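Local coordinates for protein ALKF (Bacillus cereus, PDB 3ZBO) that has affinity for branched DNA and is related to the HEAT-like repeat DNA glycosylases, its biological function being still unknown, at residues Ile114-Ala119 with Ser136-Leu141; Leu100-Val105 with Lys130-Trp135; Asp157-Val162 with Asn178-Thr183; Arg145-Phe150 with Ile186-Leu191; Gly126-Met131 with Glu171-Ala176. One frame throughout, in Å; residues are numbered along the deposited sequence.

Contact 1 (Ile114-Ala119 with Ser136-Leu141)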
# COMPACT_ATOMS: atom_id res chain seq x y z
N ILE A 114 3.74 7.42 -13.31
CA ILE A 114 4.99 7.93 -12.78
C ILE A 114 5.37 7.19 -11.50
O ILE A 114 6.11 7.65 -10.65
CB ILE A 114 4.88 9.45 -12.46
CG1 ILE A 114 3.63 9.75 -11.61
CG2 ILE A 114 4.67 10.17 -13.80
CD1 ILE A 114 3.59 11.16 -11.10
N ALA A 115 4.90 5.93 -11.39
CA ALA A 115 4.99 5.17 -10.15
C ALA A 115 6.41 4.96 -9.66
O ALA A 115 6.75 5.27 -8.49
CB ALA A 115 4.26 3.83 -10.30
N GLN A 116 7.30 4.42 -10.52
CA GLN A 116 8.63 4.14 -10.02
C GLN A 116 9.40 5.42 -9.69
O GLN A 116 10.13 5.46 -8.70
CB GLN A 116 9.48 3.28 -11.01
CG GLN A 116 8.93 1.85 -11.16
CD GLN A 116 9.85 1.00 -12.01
OE1 GLN A 116 11.10 0.96 -11.82
NE2 GLN A 116 9.16 0.21 -12.89
N ASP A 117 9.23 6.48 -10.49
CA ASP A 117 10.00 7.70 -10.21
C ASP A 117 9.63 8.27 -8.83
O ASP A 117 10.47 8.64 -8.01
CB ASP A 117 9.71 8.70 -11.28
CG ASP A 117 10.43 8.36 -12.59
OD1 ASP A 117 11.40 7.52 -12.56
OD2 ASP A 117 10.03 8.94 -13.61
N VAL A 118 8.30 8.35 -8.54
CA VAL A 118 7.83 8.90 -7.30
C VAL A 118 8.15 7.92 -6.14
O VAL A 118 8.69 8.34 -5.10
CB VAL A 118 6.35 9.15 -7.34
CG1 VAL A 118 5.87 9.65 -5.94
CG2 VAL A 118 6.04 10.21 -8.40
N ALA A 119 7.91 6.64 -6.34
CA ALA A 119 8.24 5.69 -5.25
C ALA A 119 9.70 5.69 -4.89
O ALA A 119 10.08 5.58 -3.73
CB ALA A 119 7.82 4.25 -5.68
N SER A 136 5.72 -0.08 -0.60
CA SER A 136 4.41 -0.69 -0.89
C SER A 136 4.06 -0.56 -2.40
O SER A 136 3.57 -1.52 -2.96
CB SER A 136 3.30 -0.04 -0.06
OG SER A 136 3.52 -0.28 1.37
N CYS A 137 4.31 0.62 -2.95
CA CYS A 137 3.98 0.81 -4.38
C CYS A 137 4.73 -0.20 -5.19
O CYS A 137 4.09 -0.76 -6.12
CB CYS A 137 4.42 2.21 -4.69
SG CYS A 137 4.06 2.63 -6.45
N TYR A 138 6.00 -0.47 -4.89
CA TYR A 138 6.69 -1.52 -5.66
C TYR A 138 5.99 -2.86 -5.54
O TYR A 138 5.94 -3.64 -6.51
CB TYR A 138 8.17 -1.69 -5.35
CG TYR A 138 9.01 -0.75 -6.17
CD1 TYR A 138 9.28 0.56 -5.73
CD2 TYR A 138 9.46 -1.17 -7.44
CE1 TYR A 138 10.04 1.40 -6.56
CE2 TYR A 138 10.27 -0.29 -8.22
CZ TYR A 138 10.51 0.93 -7.77
OH TYR A 138 11.28 1.74 -8.59
N CYS A 139 5.54 -3.22 -4.35
CA CYS A 139 4.82 -4.51 -4.23
C CYS A 139 3.60 -4.52 -5.14
O CYS A 139 3.35 -5.55 -5.79
CB CYS A 139 4.34 -4.74 -2.80
SG CYS A 139 5.65 -4.83 -1.60
N TRP A 140 2.83 -3.41 -5.23
CA TRP A 140 1.63 -3.40 -6.06
C TRP A 140 2.03 -3.41 -7.51
O TRP A 140 1.32 -4.07 -8.31
CB TRP A 140 0.75 -2.15 -5.76
CG TRP A 140 0.55 -1.98 -4.26
CD1 TRP A 140 0.52 -0.73 -3.64
CD2 TRP A 140 0.39 -2.95 -3.19
NE1 TRP A 140 0.33 -0.86 -2.27
CE2 TRP A 140 0.33 -2.19 -1.96
CE3 TRP A 140 0.42 -4.39 -3.12
CZ2 TRP A 140 0.14 -2.80 -0.72
CZ3 TRP A 140 0.27 -4.98 -1.92
CH2 TRP A 140 0.15 -4.20 -0.68
N LEU A 141 3.11 -2.72 -7.87
CA LEU A 141 3.54 -2.73 -9.31
C LEU A 141 3.99 -4.13 -9.71
O LEU A 141 3.65 -4.60 -10.83
CB LEU A 141 4.76 -1.82 -9.46
CG LEU A 141 4.47 -0.34 -9.38
CD1 LEU A 141 5.80 0.32 -9.39
CD2 LEU A 141 3.61 0.12 -10.55
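Ala115 and Ala119, one helical turn apart, turn their methyl groups against Cys137, Tyr138 and Leu141 of the second helix. The apolar part is a row of small contacts. Ala115 CB meets the isopropyl end of Leu141, with CD2 at 3.8 Å and CD1 hardly farther. Cys137 has SG anti to its backbone N (chi1 -179°), which puts the sulfur within contact distance of both alanine methyls: Ala115 CB is 4.0 Å from SG, while Ala119 CB lies 4.1 Å from Cys137 CB. Ala119 CB also approaches the Tyr138 ring obliquely, 3.7 Å from CE1. Leu141 CD1 also touches the aliphatic stem of Gln116, 3.9 Å from CG.

The mixed part belongs to Gln116 and Tyr138. Their side chains cross at about a right angle, amide and ring planes 62° apart, and the Tyr138 hydroxyl meets the Gln116 side chain at both ends: OH is 3.4 Å from Gln116 CB and 3.3 Å from Gln116 OE1. Lys154 NZ, outside both segments, is hydrogen-bonded to both of these oxygens and so bridges them; Asp120 OD1 bonds the hydroxyl too, and Gln116 NE2 is held by Ala149 O.

The short axes run at 160°, an antiparallel pair of consecutive helices consistent with the HEAT-like architecture of this family. Helix 98-110 packs on Cys137 and Trp140, helix 171-187 covers Ser136 and Cys139, and Phe150 from the following loop closes over Gln116 and Leu141.

Contact 2 (Leu100-Val105 with Lys130-Trp135)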
# COMPACT_ATOMS: atom_id res chain seq x y z
N LEU A 100 -3.27 4.39 5.15
CA LEU A 100 -3.31 5.43 4.11
C LEU A 100 -2.05 5.40 3.22
O LEU A 100 -2.18 5.47 1.97
CB LEU A 100 -3.49 6.85 4.75
CG LEU A 100 -4.90 7.01 5.28
CD1 LEU A 100 -4.87 8.24 6.17
CD2 LEU A 100 -5.94 7.27 4.10
N SER A 101 -0.83 5.34 3.82
CA SER A 101 0.32 5.34 2.97
C SER A 101 0.35 4.12 2.06
O SER A 101 0.73 4.22 0.88
CB SER A 101 1.61 5.46 3.79
OG SER A 101 1.68 4.36 4.71
N ASP A 102 -0.02 2.95 2.61
CA ASP A 102 0.33 1.65 1.93
C ASP A 102 -0.87 1.19 1.08
O ASP A 102 -0.62 0.63 -0.00
CB ASP A 102 0.62 0.57 2.93
CG ASP A 102 1.83 0.87 3.85
OD1 ASP A 102 2.50 1.91 3.68
OD2 ASP A 102 1.97 -0.00 4.73
N TYR A 103 -2.13 1.40 1.57
CA TYR A 103 -3.28 0.80 0.88
C TYR A 103 -4.12 1.83 0.10
O TYR A 103 -5.01 1.47 -0.67
CB TYR A 103 -4.17 0.07 1.90
CG TYR A 103 -3.45 -0.91 2.77
CD1 TYR A 103 -2.34 -1.65 2.31
CD2 TYR A 103 -3.89 -1.06 4.09
CE1 TYR A 103 -1.73 -2.62 3.18
CE2 TYR A 103 -3.25 -1.95 4.91
CZ TYR A 103 -2.21 -2.67 4.46
OH TYR A 103 -1.59 -3.50 5.37
N VAL A 104 -3.77 3.12 0.21
CA VAL A 104 -4.52 4.19 -0.49
C VAL A 104 -3.55 4.98 -1.39
O VAL A 104 -3.57 4.79 -2.62
CB VAL A 104 -5.19 5.16 0.47
CG1 VAL A 104 -5.94 6.25 -0.35
CG2 VAL A 104 -6.17 4.42 1.35
N VAL A 105 -2.57 5.70 -0.85
CA VAL A 105 -1.70 6.45 -1.71
C VAL A 105 -0.80 5.56 -2.56
O VAL A 105 -0.68 5.80 -3.76
CB VAL A 105 -0.86 7.40 -0.83
CG1 VAL A 105 0.01 8.30 -1.76
CG2 VAL A 105 -1.78 8.36 0.02
N LYS A 130 6.40 7.87 4.21
CA LYS A 130 6.67 8.01 2.78
C LYS A 130 7.50 6.83 2.22
O LYS A 130 7.18 6.29 1.13
CB LYS A 130 7.51 9.28 2.45
CG LYS A 130 6.72 10.47 2.52
CD LYS A 130 7.65 11.65 1.92
CE LYS A 130 7.07 12.97 2.40
NZ LYS A 130 8.01 13.92 1.67
N MET A 131 8.47 6.37 3.02
CA MET A 131 9.22 5.21 2.57
C MET A 131 8.31 3.99 2.54
O MET A 131 8.45 3.19 1.64
CB MET A 131 10.41 4.89 3.52
CG MET A 131 11.40 6.09 3.39
SD MET A 131 12.96 5.73 4.28
CE MET A 131 12.46 5.63 6.00
N SER A 132 7.46 3.84 3.56
CA SER A 132 6.50 2.69 3.54
C SER A 132 5.66 2.72 2.26
O SER A 132 5.44 1.67 1.64
CB SER A 132 5.58 2.78 4.77
OG SER A 132 4.84 1.57 4.84
N ALA A 133 5.19 3.90 1.85
CA ALA A 133 4.39 4.00 0.62
C ALA A 133 5.24 3.65 -0.60
O ALA A 133 4.71 2.98 -1.50
CB ALA A 133 3.82 5.43 0.45
N GLY A 134 6.54 4.05 -0.61
CA GLY A 134 7.30 3.79 -1.80
C GLY A 134 7.57 2.27 -1.93
O GLY A 134 7.42 1.75 -3.04
N TRP A 135 7.95 1.58 -0.84
CA TRP A 135 8.14 0.07 -0.88
C TRP A 135 6.83 -0.57 -1.20
O TRP A 135 6.81 -1.52 -2.02
CB TRP A 135 8.68 -0.41 0.46
CG TRP A 135 10.13 0.03 0.67
CD1 TRP A 135 10.62 0.97 1.52
CD2 TRP A 135 11.29 -0.59 0.04
NE1 TRP A 135 12.01 1.04 1.42
CE2 TRP A 135 12.43 0.07 0.54
CE3 TRP A 135 11.45 -1.65 -0.88
CZ2 TRP A 135 13.74 -0.27 0.15
CZ3 TRP A 135 12.72 -2.01 -1.28
CH2 TRP A 135 13.89 -1.33 -0.78
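Asp102 lays its carboxylate against the hydroxyl of Ser132, where OG donates to Asp102 OD1 over 2.6 Å. The donor arrives on the syn side, 21° out of the carboxylate plane. A second hydroxyl grips the same oxygen from its own helix: Ser101 OG donates to Asp102 OD1 at 2.8 Å, coming from above that plane. It sits in the crowded position between backbone N and carbonyl carbon (chi1 58°). Arg172 O and Tyr98 O are further hydrogen-bond partners of Ser132 OG and Ser101 OG, respectively. Beside the polar pair, Ala133 CB sits 3.3 Å from Ser101 O and 4.0 Å from Ser101 CB.

With small residues at the interface, the short axes come within 7.9 Å, inclined at 41°. Helix 115-124 lies between the two in sequence, consistent with HEAT-like stacking. Helix 98-110 widens here into a pi-type turn, in which Val105 N bonds Leu100 O at 2.9 Å while the ordinary bond from Val104 N to Leu100 O is weak.

The site is buried near the middle of the mainly helical chain. Ile92 of helix 85-94 packs on Ser101, Val105 and Ala133; Ala176 of helix 171-187 covers Ser132; and Trp140 NE1 of helix 128-144 bonds Asp102 O.

Contact 3 (Asp157-Val162 with Asn178-Thr183)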
# COMPACT_ATOMS: atom_id res chain seq x y z
N ASP A 157 19.35 -4.59 -6.40
CA ASP A 157 19.97 -3.63 -5.49
C ASP A 157 18.97 -3.27 -4.35
O ASP A 157 19.39 -3.10 -3.18
CB ASP A 157 20.36 -2.36 -6.26
CG ASP A 157 21.57 -2.53 -7.14
OD1 ASP A 157 22.28 -3.51 -7.00
OD2 ASP A 157 21.78 -1.57 -7.92
N MET A 158 17.69 -3.19 -4.69
CA MET A 158 16.65 -3.00 -3.69
C MET A 158 16.59 -4.16 -2.70
O MET A 158 16.43 -3.92 -1.46
CB MET A 158 15.30 -2.77 -4.36
CG MET A 158 15.24 -1.41 -5.07
SD MET A 158 13.81 -1.24 -6.07
CE MET A 158 12.55 -0.94 -4.82
N LEU A 159 16.73 -5.40 -3.17
CA LEU A 159 16.73 -6.52 -2.21
C LEU A 159 17.91 -6.40 -1.24
O LEU A 159 17.80 -6.72 -0.05
CB LEU A 159 16.89 -7.87 -2.95
CG LEU A 159 15.65 -8.30 -3.72
CD1 LEU A 159 15.97 -9.53 -4.62
CD2 LEU A 159 14.54 -8.68 -2.75
N GLU A 160 19.10 -6.00 -1.81
CA GLU A 160 20.26 -5.83 -0.93
C GLU A 160 20.08 -4.71 0.09
O GLU A 160 20.47 -4.89 1.25
CB GLU A 160 21.49 -5.52 -1.78
CG GLU A 160 22.02 -6.69 -2.55
CD GLU A 160 22.49 -7.84 -1.69
OE1 GLU A 160 23.10 -7.61 -0.62
OE2 GLU A 160 22.29 -9.01 -2.06
N MET A 161 19.37 -3.65 -0.30
CA MET A 161 19.07 -2.57 0.62
C MET A 161 18.15 -3.08 1.74
O MET A 161 18.35 -2.78 2.91
CB MET A 161 18.47 -1.41 -0.14
CG MET A 161 18.16 -0.27 0.75
SD MET A 161 19.61 0.50 1.44
CE MET A 161 20.63 0.70 -0.02
N VAL A 162 17.16 -3.88 1.37
CA VAL A 162 16.33 -4.44 2.42
C VAL A 162 17.17 -5.35 3.35
O VAL A 162 17.12 -5.20 4.58
CB VAL A 162 15.17 -5.29 1.82
CG1 VAL A 162 14.41 -6.06 2.97
CG2 VAL A 162 14.22 -4.41 1.07
N ASN A 178 9.37 -5.80 4.13
CA ASN A 178 9.11 -7.24 4.20
C ASN A 178 8.15 -7.73 3.11
O ASN A 178 8.39 -8.83 2.53
CB ASN A 178 8.57 -7.58 5.63
CG ASN A 178 8.54 -9.07 5.91
OD1 ASN A 178 7.44 -9.69 5.86
ND2 ASN A 178 9.68 -9.58 6.22
N ASN A 179 7.13 -6.90 2.88
CA ASN A 179 6.17 -7.18 1.80
C ASN A 179 6.99 -7.21 0.47
O ASN A 179 6.74 -8.13 -0.38
CB ASN A 179 5.04 -6.11 1.86
CG ASN A 179 3.92 -6.37 0.90
OD1 ASN A 179 3.81 -7.48 0.39
ND2 ASN A 179 3.01 -5.39 0.75
N PHE A 180 7.92 -6.30 0.29
CA PHE A 180 8.69 -6.31 -0.95
C PHE A 180 9.47 -7.65 -1.08
O PHE A 180 9.51 -8.20 -2.19
CB PHE A 180 9.59 -5.03 -0.95
CG PHE A 180 10.49 -4.93 -2.17
CD1 PHE A 180 10.00 -4.33 -3.33
CD2 PHE A 180 11.77 -5.40 -2.09
CE1 PHE A 180 10.83 -4.19 -4.46
CE2 PHE A 180 12.62 -5.28 -3.21
CZ PHE A 180 12.15 -4.67 -4.43
N LEU A 181 10.12 -8.13 -0.04
CA LEU A 181 10.83 -9.43 -0.11
C LEU A 181 9.86 -10.52 -0.55
O LEU A 181 10.17 -11.29 -1.44
CB LEU A 181 11.39 -9.89 1.27
CG LEU A 181 12.42 -8.94 1.87
CD1 LEU A 181 12.94 -9.76 3.08
CD2 LEU A 181 13.67 -8.71 0.85
N ASN A 182 8.69 -10.58 0.10
CA ASN A 182 7.73 -11.61 -0.29
C ASN A 182 7.26 -11.48 -1.68
O ASN A 182 7.16 -12.48 -2.37
CB ASN A 182 6.46 -11.44 0.55
CG ASN A 182 6.47 -12.15 1.81
OD1 ASN A 182 6.07 -13.35 1.82
ND2 ASN A 182 6.55 -11.40 2.90
N THR A 183 7.04 -10.26 -2.15
CA THR A 183 6.43 -10.02 -3.46
C THR A 183 7.46 -10.30 -4.53
O THR A 183 7.10 -10.88 -5.58
CB THR A 183 5.92 -8.57 -3.55
OG1 THR A 183 4.92 -8.40 -2.54
CG2 THR A 183 5.21 -8.41 -4.93
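Phe180 projects its ring into a groove of the facing helix, between Met158, Leu159 and Val162. Its CG, anti to the backbone N (chi1 178°), starts the ring off toward that helix. Met158 crosses the ring at about a right angle and touches it twice: CB is 3.7 Å from Phe180 CZ, and the chain bends at chi3 to bring CE within 3.7 Å of Phe180 CE1. The sulfur between them makes an oblique Met-aromatic contact, SD lying 5.2 Å from the ring centroid and 54° off the normal. Leu159 also crosses Phe180 at about a right angle, CD2 approaching CE2 to 3.9 Å. Val162 slants past the ring, with CG2 nearest to Phe180 CD2.

The segments belong to consecutive helices, 152-165 and 171-187, whose short axes make 136°, an inclined, roughly antiparallel pairing in keeping with a HEAT-like helical repeat fold.

Leu181 meets the same helix beside Phe180. It reaches Val162 tip to tip, and the pair of methyls Val162 CG1 and Leu181 CD2 is tight at 3.5 Å. The same CD2 of Leu181 rests 3.7 Å from Leu159 CD2. Trp135 of helix 128-144 stands edge-to-face with Phe180 and also packs on Met158 and Val162, while Ile198 of helix 192-202 covers Leu159 and Leu181.

Contact 4 (Arg145-Phe150 with Ile186-Leu191)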
# COMPACT_ATOMS: atom_id res chain seq x y z
N ARG A 145 2.21 -5.44 -13.22
CA ARG A 145 3.06 -5.07 -14.36
C ARG A 145 3.79 -6.31 -14.78
O ARG A 145 4.16 -7.20 -14.01
CB ARG A 145 4.12 -3.99 -14.00
CG ARG A 145 3.59 -2.62 -13.52
CD ARG A 145 2.92 -1.78 -14.51
NE ARG A 145 2.30 -0.68 -13.74
CZ ARG A 145 1.99 0.49 -14.22
NH1 ARG A 145 2.21 0.77 -15.52
NH2 ARG A 145 1.51 1.39 -13.39
N LYS A 146 4.08 -6.35 -16.09
CA LYS A 146 4.95 -7.41 -16.56
C LYS A 146 6.41 -7.20 -16.07
O LYS A 146 6.85 -6.09 -15.71
CB LYS A 146 4.93 -7.51 -18.12
CG LYS A 146 3.53 -7.27 -18.75
CD LYS A 146 3.53 -7.39 -20.31
CE LYS A 146 2.23 -7.95 -20.88
NZ LYS A 146 1.97 -9.33 -20.40
N ASP A 147 7.16 -8.30 -16.00
CA ASP A 147 8.47 -8.23 -15.48
C ASP A 147 9.38 -7.24 -16.20
O ASP A 147 10.31 -6.67 -15.61
CB ASP A 147 9.11 -9.63 -15.42
CG ASP A 147 8.52 -10.50 -14.33
OD1 ASP A 147 7.85 -9.95 -13.40
OD2 ASP A 147 8.81 -11.71 -14.39
N ASN A 148 9.16 -7.11 -17.52
CA ASN A 148 9.97 -6.16 -18.30
C ASN A 148 9.76 -4.68 -17.97
O ASN A 148 10.55 -3.82 -18.43
CB ASN A 148 9.81 -6.52 -19.79
CG ASN A 148 8.55 -5.97 -20.41
OD1 ASN A 148 7.54 -5.75 -19.75
ND2 ASN A 148 8.58 -5.71 -21.71
N ALA A 149 8.80 -4.39 -17.09
CA ALA A 149 8.66 -3.03 -16.59
C ALA A 149 9.71 -2.71 -15.58
O ALA A 149 9.82 -1.52 -15.21
CB ALA A 149 7.19 -2.84 -16.02
N PHE A 150 10.54 -3.68 -15.14
CA PHE A 150 11.56 -3.43 -14.11
C PHE A 150 12.93 -3.77 -14.55
O PHE A 150 13.13 -4.73 -15.32
CB PHE A 150 11.24 -4.31 -12.87
CG PHE A 150 9.82 -4.19 -12.44
CD1 PHE A 150 9.43 -3.16 -11.59
CD2 PHE A 150 8.86 -5.03 -12.92
CE1 PHE A 150 8.07 -2.98 -11.19
CE2 PHE A 150 7.56 -4.92 -12.54
CZ PHE A 150 7.11 -3.89 -11.67
N ILE A 186 7.81 -14.14 -5.05
CA ILE A 186 6.70 -14.79 -5.73
C ILE A 186 6.37 -14.19 -7.06
O ILE A 186 6.06 -14.93 -8.02
CB ILE A 186 5.48 -14.77 -4.75
CG1 ILE A 186 5.77 -15.59 -3.51
CG2 ILE A 186 4.24 -15.31 -5.51
CD1 ILE A 186 6.31 -17.04 -3.75
N SER A 187 6.38 -12.86 -7.20
CA SER A 187 5.87 -12.24 -8.41
C SER A 187 6.94 -11.72 -9.39
O SER A 187 6.54 -11.25 -10.44
CB SER A 187 4.92 -11.08 -8.07
OG SER A 187 3.79 -11.57 -7.32
N TYR A 188 8.20 -11.82 -9.05
CA TYR A 188 9.30 -11.39 -9.94
C TYR A 188 10.31 -12.49 -10.08
O TYR A 188 11.36 -12.52 -9.48
CB TYR A 188 9.93 -10.11 -9.34
CG TYR A 188 10.92 -9.51 -10.41
CD1 TYR A 188 10.44 -8.96 -11.56
CD2 TYR A 188 12.28 -9.56 -10.12
CE1 TYR A 188 11.41 -8.41 -12.51
CE2 TYR A 188 13.26 -9.01 -10.98
CZ TYR A 188 12.77 -8.49 -12.20
OH TYR A 188 13.71 -8.00 -13.06
N VAL A 189 9.93 -13.46 -10.94
CA VAL A 189 10.74 -14.68 -11.03
C VAL A 189 12.20 -14.51 -11.42
O VAL A 189 13.03 -15.35 -11.03
CB VAL A 189 10.11 -15.78 -11.92
CG1 VAL A 189 8.78 -16.20 -11.37
CG2 VAL A 189 9.99 -15.38 -13.37
N PRO A 190 12.56 -13.41 -12.13
CA PRO A 190 14.05 -13.31 -12.33
C PRO A 190 14.92 -13.32 -11.11
O PRO A 190 16.08 -13.75 -11.15
CB PRO A 190 14.17 -12.05 -13.15
CG PRO A 190 12.87 -11.92 -13.88
CD PRO A 190 11.80 -12.37 -12.81
N LEU A 191 14.39 -12.89 -9.96
CA LEU A 191 15.14 -12.88 -8.75
C LEU A 191 14.44 -13.70 -7.65
O LEU A 191 14.68 -13.48 -6.45
CB LEU A 191 15.28 -11.41 -8.24
CG LEU A 191 16.20 -10.61 -9.17
CD1 LEU A 191 16.19 -9.17 -8.78
CD2 LEU A 191 17.59 -11.14 -9.18
O HOH W 1 7.45 -12.95 -12.44
O HOH W 2 13.03 -7.56 -15.65
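Asp147 leans its carboxylate on Tyr188 and Pro190. OD1 comes obliquely to the phenol ring, 3.3 Å from Tyr188 CD1, the carboxylate and ring planes being 72° apart. Tyr188 CG, anti to its backbone N (chi1 -170°), turns from CB toward the loop of Asp147, and Pro190 CD covers the ring, 3.7 Å above its plane over the centre. OD2 points to the proline, 3.4 Å from Pro190 CD. The backbone O of Asp147 lies in the plane of the Tyr188 ring at its edge, and Phe150 CB touches Tyr188 CE1 at 4.1 Å.

Two waters tie the two segments together in the next shell. Water 1 donates to Asp147 OD2 (2.7 Å) and to Ser187 O (2.8 Å), and accepts from Val189 N. Water 2 donates to Phe150 O and is hydrogen-bonded to Tyr188 OH at 2.7 Å. The direct contacts are thus van der Waals, and hydrogen bonding across the contact runs through the waters.

Further out, Lys235 NZ of the C-terminal region forms a salt bridge with Asp147 OD1 and also bonds Ser187 O and Arg145 O, holding three acceptors close together.

The contact joins the loop between helices 128-144 and 152-165 to the end of helix 171-187. Leu142 of helix 128-144 packs under Phe150 and Tyr188, and Glu152 of helix 152-165 touches Tyr188 and Pro190.

Contact 5 (Gly126-Met131 with Glu171-Ala176)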
# COMPACT_ATOMS: atom_id res chain seq x y z
N GLY A 126 13.80 9.14 3.69
CA GLY A 126 14.08 8.99 5.14
C GLY A 126 12.88 9.14 6.05
O GLY A 126 13.04 9.05 7.27
N ASP A 127 11.64 9.37 5.50
CA ASP A 127 10.47 9.56 6.32
C ASP A 127 9.66 8.28 6.36
O ASP A 127 9.47 7.68 5.31
CB ASP A 127 9.64 10.72 5.68
CG ASP A 127 8.30 10.81 6.27
OD1 ASP A 127 7.30 10.12 5.86
OD2 ASP A 127 8.18 11.57 7.26
N GLU A 128 9.36 7.83 7.60
CA GLU A 128 8.77 6.46 7.83
C GLU A 128 7.65 6.18 6.84
O GLU A 128 7.68 5.11 6.13
CB GLU A 128 8.26 6.37 9.30
CG GLU A 128 7.58 5.01 9.54
CD GLU A 128 7.39 4.75 10.99
OE1 GLU A 128 7.58 5.75 11.80
OE2 GLU A 128 6.99 3.69 11.43
N LEU A 129 6.60 7.00 6.83
CA LEU A 129 5.44 6.57 6.07
C LEU A 129 5.60 6.86 4.59
O LEU A 129 5.02 6.10 3.73
CB LEU A 129 4.22 7.31 6.57
CG LEU A 129 3.77 6.92 7.98
CD1 LEU A 129 2.67 7.80 8.51
CD2 LEU A 129 3.25 5.47 7.95
N LYS A 130 6.40 7.87 4.21
CA LYS A 130 6.67 8.01 2.78
C LYS A 130 7.50 6.83 2.22
O LYS A 130 7.18 6.29 1.13
CB LYS A 130 7.51 9.28 2.45
CG LYS A 130 6.72 10.47 2.52
CD LYS A 130 7.65 11.65 1.92
CE LYS A 130 7.07 12.97 2.40
NZ LYS A 130 8.01 13.92 1.67
N MET A 131 8.47 6.37 3.02
CA MET A 131 9.22 5.21 2.57
C MET A 131 8.31 3.99 2.54
O MET A 131 8.45 3.19 1.64
CB MET A 131 10.41 4.89 3.52
CG MET A 131 11.40 6.09 3.39
SD MET A 131 12.96 5.73 4.28
CE MET A 131 12.46 5.63 6.00
N GLU A 171 9.55 1.53 11.86
CA GLU A 171 8.65 0.36 12.00
C GLU A 171 7.79 0.13 10.77
O GLU A 171 7.70 -0.99 10.27
CB GLU A 171 7.77 0.36 13.23
CG GLU A 171 8.58 0.66 14.52
CD GLU A 171 9.69 -0.35 14.80
OE1 GLU A 171 9.55 -1.56 14.47
OE2 GLU A 171 10.74 0.05 15.45
N ARG A 172 7.07 1.15 10.31
CA ARG A 172 6.20 0.87 9.18
C ARG A 172 6.96 0.63 7.93
O ARG A 172 6.50 -0.14 7.03
CB ARG A 172 5.21 2.03 8.92
CG ARG A 172 4.20 2.21 10.04
CD ARG A 172 3.53 0.99 10.68
NE ARG A 172 3.11 0.05 9.61
CZ ARG A 172 2.45 -1.05 9.92
NH1 ARG A 172 2.03 -1.28 11.22
NH2 ARG A 172 2.24 -1.93 8.94
N THR A 173 8.16 1.17 7.79
CA THR A 173 9.00 0.92 6.64
C THR A 173 9.32 -0.59 6.62
O THR A 173 9.39 -1.22 5.54
CB THR A 173 10.26 1.82 6.66
OG1 THR A 173 9.86 3.15 6.96
CG2 THR A 173 10.90 1.79 5.29
N LYS A 174 9.65 -1.17 7.80
CA LYS A 174 10.04 -2.56 7.89
C LYS A 174 8.89 -3.43 7.31
O LYS A 174 9.15 -4.41 6.62
CB LYS A 174 10.12 -3.01 9.38
CG LYS A 174 11.27 -2.43 10.13
CD LYS A 174 11.19 -3.04 11.56
CE LYS A 174 12.29 -2.48 12.42
NZ LYS A 174 12.03 -2.99 13.85
N SER A 175 7.62 -3.13 7.65
CA SER A 175 6.49 -3.92 7.14
C SER A 175 6.48 -3.86 5.64
O SER A 175 6.30 -4.93 4.99
CB SER A 175 5.20 -3.32 7.72
OG SER A 175 4.06 -3.88 6.99
N ALA A 176 6.66 -2.69 5.04
CA ALA A 176 6.60 -2.62 3.60
C ALA A 176 7.81 -3.24 2.93
O ALA A 176 7.66 -3.88 1.84
CB ALA A 176 6.50 -1.09 3.15
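Glu128 reaches from the first turn of its helix to the N-terminal turn of helix 171-187. From CB the chain runs on with CG anti to the backbone N (chi1 177°) and stays extended to the carboxylate. CG lies 3.9 Å from both Arg172 CB and Thr173 OG1. CD then faces the backbone N atoms of Arg172 and Glu171. At the tip, OE2 takes the N-H of Arg172 on its anti lone pair, with Arg172 N to Glu128 OE2 at 2.8 Å and a nearly straight angle of 172°. Glu171 N is also close to OE2, but its angle is too poor for a bond.

The backbone of Glu128 takes part as well: Thr173 OG1 donates to Glu128 O over 3.0 Å, in the carbonyl plane on a lone pair. The other branch of the threonine, CG2, packs on Met131 CB at 3.6 Å. Leu129 CD2 rests on the stem of Arg172, 4.0 Å from CG, while the guanidinium turns away to a cation-pi contact with Tyr98.

Each helix start has its own fastening. Asp127, the N-cap of helix 128-144, accepts from Lys130 N through OD1 at 2.9 Å, and Glu171 OE1 forms a salt bridge with Lys174 NZ.

Helix 171-187 therefore receives an acidic group from helix 128-144 at its N-terminal turn, whose backbone N-H groups have no acceptor in a preceding turn of the same helix; the positive end of the helix would be expected to stabilise the charge of Glu128.

Overall arrangement
Helix 128-144 is the common element of contacts 1, 2 and 5, and helix 171-187 of contacts 3, 4 and 5. Contacts 1 and 3 are buried, mainly apolar pairings of consecutive helices, antiparallel in contact 1 and more inclined in contact 3. Contact 2 is equally buried but polar; with small residues at the interface, its short axes lie closer than in either. At the periphery the chemistry changes: contact 5 is a surface contact of a carboxylate with a helix start, and contact 4, partly buried, combines side-chain packing with bridging waters between a loop and a helix end. Contacts 2 and 5 are neighbours, whereas contacts 4 and 5 do not touch. Trp135 links contact 2 to contact 3.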